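Local atomic coordinates of integral membrane indolylacetylinositol arabinosyltransferase EmbB (Mycolicibacterium smegmatis MC2 155, PDB entry 7BVC), a protein that probably polymerises arabinose into the arabinan of cell-wall arabinogalactan, as a membrane-embedded arabinosyltransferase that binds the anti-tuberculosis drug ethambutol. Residues T257-T261 against R353-P357. Numbering follows the deposited sequence.
Sequences TRWRT and REVLP. With PNS (4'-phosphopantetheine), chain G.
Residues 257-261, in the irregular loop between helices 231-244 and 264-279, lie against residues 353-357, at the C-terminal part of helix 342-355, with Trp259 and Arg353 in register (CA-CA 5.9 Å). Arg353 points its CA-CB bond toward the loop; its NE donates to Trp259 O (3.1 Å) and its NH2 to Thr261 O (2.7 Å). Both carbonyls belong to an inverse gamma turn centred on Arg260 and closed by Thr261 N to Trp259 O (2.7 Å); Asp266 pairs with the same guanidinium. In this membrane-embedded GT-C-type domain the loop lines the 4'-phosphopantetheine pocket: Thr257 N and OG1 hydrogen-bond to PNS O26 (3.3 and 2.9 Å), and Trp259 CH2 lies 3.6 Å from PNS S44. The Trp259 indole takes Arg353 CB over its five-membered ring in a CH-pi contact (4.0 Å to the centroid), while Trp259 NE1 makes a very short hydrogen bond to Glu354 OE2 (2.4 Å). Arg258, extended beyond chi1 p, lays its guanidinium over Pro357 CB; NH2 salt-bridges Glu354 OE1 (3.3 Å), and NH1 an acidic side chain of the acyl carrier protein chain.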
loop_
_atom_site.group_PDB
_atom_site.type_symbol
_atom_site.label_atom_id
_atom_site.label_comp_id
_atom_site.label_asym_id
_atom_site.label_seq_id
_atom_site.Cartn_x
_atom_site.Cartn_y
_atom_site.Cartn_z
ATOM N N THR B 257 -42.704 25.920 17.564
ATOM C CA THR B 257 -43.826 25.310 16.860
ATOM C C THR B 257 -43.424 24.568 15.593
ATOM O O THR B 257 -44.266 23.866 15.023
ATOM C CB THR B 257 -44.869 26.372 16.513
ATOM O OG1 THR B 257 -44.392 27.179 15.429
ATOM C CG2 THR B 257 -45.155 27.253 17.717
ATOM N N ARG B 258 -42.183 24.695 15.134
ATOM C CA ARG B 258 -41.722 23.911 13.997
ATOM C C ARG B 258 -41.092 22.590 14.416
ATOM O O ARG B 258 -40.722 21.793 13.549
ATOM C CB ARG B 258 -40.732 24.720 13.153
ATOM C CG ARG B 258 -39.294 24.682 13.629
ATOM C CD ARG B 258 -38.434 25.587 12.766
ATOM N NE ARG B 258 -37.039 25.607 13.190
ATOM C CZ ARG B 258 -36.118 26.411 12.670
ATOM N NH1 ARG B 258 -36.446 27.259 11.705
ATOM N NH2 ARG B 258 -34.870 26.369 13.113
ATOM N N TRP B 259 -40.966 22.340 15.720
ATOM C CA TRP B 259 -40.505 21.043 16.196
ATOM C C TRP B 259 -41.647 20.040 16.284
ATOM O O TRP B 259 -41.457 18.853 16.009
ATOM C CB TRP B 259 -39.842 21.188 17.565
ATOM C CG TRP B 259 -38.419 21.617 17.519
ATOM C CD1 TRP B 259 -37.829 22.410 16.583
ATOM C CD2 TRP B 259 -37.398 21.279 18.461
ATOM N NE1 TRP B 259 -36.501 22.587 16.883
ATOM C CE2 TRP B 259 -36.211 21.900 18.033
ATOM C CE3 TRP B 259 -37.372 20.508 19.627
ATOM C CZ2 TRP B 259 -35.013 21.777 18.727
ATOM C CZ3 TRP B 259 -36.182 20.387 20.314
ATOM C CH2 TRP B 259 -35.019 21.016 19.863
ATOM N N ARG B 260 -42.838 20.503 16.668
ATOM C CA ARG B 260 -43.974 19.622 16.936
ATOM C C ARG B 260 -44.606 19.171 15.616
ATOM O O ARG B 260 -45.688 19.601 15.216
ATOM C CB ARG B 260 -44.981 20.320 17.835
ATOM C CG ARG B 260 -45.232 21.770 17.471
ATOM C CD ARG B 260 -46.068 22.465 18.528
ATOM N NE ARG B 260 -45.336 22.620 19.781
ATOM C CZ ARG B 260 -45.552 23.597 20.654
ATOM N NH1 ARG B 260 -46.482 24.511 20.410
ATOM N NH2 ARG B 260 -44.839 23.663 21.769
ATOM N N THR B 261 -43.897 18.273 14.938
ATOM C CA THR B 261 -44.396 17.660 13.719
ATOM C C THR B 261 -43.845 16.246 13.626
ATOM O O THR B 261 -42.721 15.971 14.056
ATOM C CB THR B 261 -44.025 18.478 12.473
ATOM O OG1 THR B 261 -44.706 17.949 11.330
ATOM C CG2 THR B 261 -42.522 18.452 12.224
ATOM N N ARG B 353 -34.874 19.146 12.432
ATOM C CA ARG B 353 -35.664 20.282 12.886
ATOM C C ARG B 353 -34.885 21.576 13.079
ATOM O O ARG B 353 -35.472 22.559 13.545
ATOM C CB ARG B 353 -36.388 19.923 14.189
ATOM C CG ARG B 353 -37.663 19.140 13.957
ATOM C CD ARG B 353 -37.928 18.145 15.067
ATOM N NE ARG B 353 -39.072 17.296 14.757
ATOM C CZ ARG B 353 -39.002 16.194 14.018
ATOM N NH1 ARG B 353 -37.839 15.806 13.515
ATOM N NH2 ARG B 353 -40.092 15.480 13.783
ATOM N N GLU B 354 -33.603 21.621 12.746
ATOM C CA GLU B 354 -32.861 22.872 12.844
ATOM C C GLU B 354 -32.080 23.200 11.584
ATOM O O GLU B 354 -31.956 24.375 11.234
ATOM C CB GLU B 354 -31.903 22.824 14.045
ATOM C CG GLU B 354 -32.592 22.713 15.393
ATOM C CD GLU B 354 -33.390 23.953 15.742
ATOM O OE1 GLU B 354 -32.939 25.066 15.403
ATOM O OE2 GLU B 354 -34.467 23.816 16.355
ATOM N N VAL B 355 -31.544 22.195 10.895
ATOM C CA VAL B 355 -30.660 22.438 9.762
ATOM C C VAL B 355 -31.430 22.493 8.449
ATOM O O VAL B 355 -31.128 23.314 7.581
ATOM C CB VAL B 355 -29.557 21.361 9.724
ATOM C CG1 VAL B 355 -28.669 21.545 8.508
ATOM C CG2 VAL B 355 -28.732 21.406 10.997
ATOM N N LEU B 356 -32.437 21.642 8.281
ATOM C CA LEU B 356 -33.193 21.621 7.035
ATOM C C LEU B 356 -34.149 22.807 6.925
ATOM O O LEU B 356 -34.234 23.413 5.850
ATOM C CB LEU B 356 -33.955 20.302 6.883
ATOM C CG LEU B 356 -33.109 19.045 6.673
ATOM C CD1 LEU B 356 -33.977 17.903 6.185
ATOM C CD2 LEU B 356 -31.974 19.308 5.704
ATOM N N PRO B 357 -34.892 23.178 7.979
ATOM C CA PRO B 357 -35.707 24.399 7.882
ATOM C C PRO B 357 -34.889 25.669 7.747
ATOM O O PRO B 357 -35.442 26.699 7.347
ATOM C CB PRO B 357 -36.511 24.391 9.188
ATOM C CG PRO B 357 -36.541 22.975 9.596
ATOM C CD PRO B 357 -35.201 22.439 9.216
HETATM O O23 PNS G . -43.419 31.315 17.552
HETATM P P24 PNS G . -42.593 30.111 17.929
HETATM O O25 PNS G . -43.122 29.521 19.209
HETATM O O26 PNS G . -42.667 29.093 16.822
HETATM O O27 PNS G . -41.025 30.569 18.125
HETATM C C28 PNS G . -40.762 31.891 18.496
HETATM C C29 PNS G . -39.706 31.895 19.598
HETATM C C30 PNS G . -38.316 31.794 18.977
HETATM C C31 PNS G . -39.829 33.204 20.371
HETATM C C32 PNS G . -39.946 30.692 20.513
HETATM O O33 PNS G . -40.058 29.543 19.727
HETATM C C34 PNS G . -38.788 30.469 21.482
HETATM O O35 PNS G . -38.579 31.217 22.375
HETATM N N36 PNS G . -37.944 29.304 21.319
HETATM C C37 PNS G . -36.849 29.086 22.241
HETATM C C38 PNS G . -36.647 27.590 22.447
HETATM C C39 PNS G . -35.535 26.929 21.646
HETATM O O40 PNS G . -35.037 27.508 20.742
HETATM N N41 PNS G . -35.090 25.591 21.984
HETATM C C42 PNS G . -35.698 24.876 23.090
HETATM C C43 PNS G . -34.695 23.871 23.641
HETATM S S44 PNS G . -33.661 23.268 22.277
#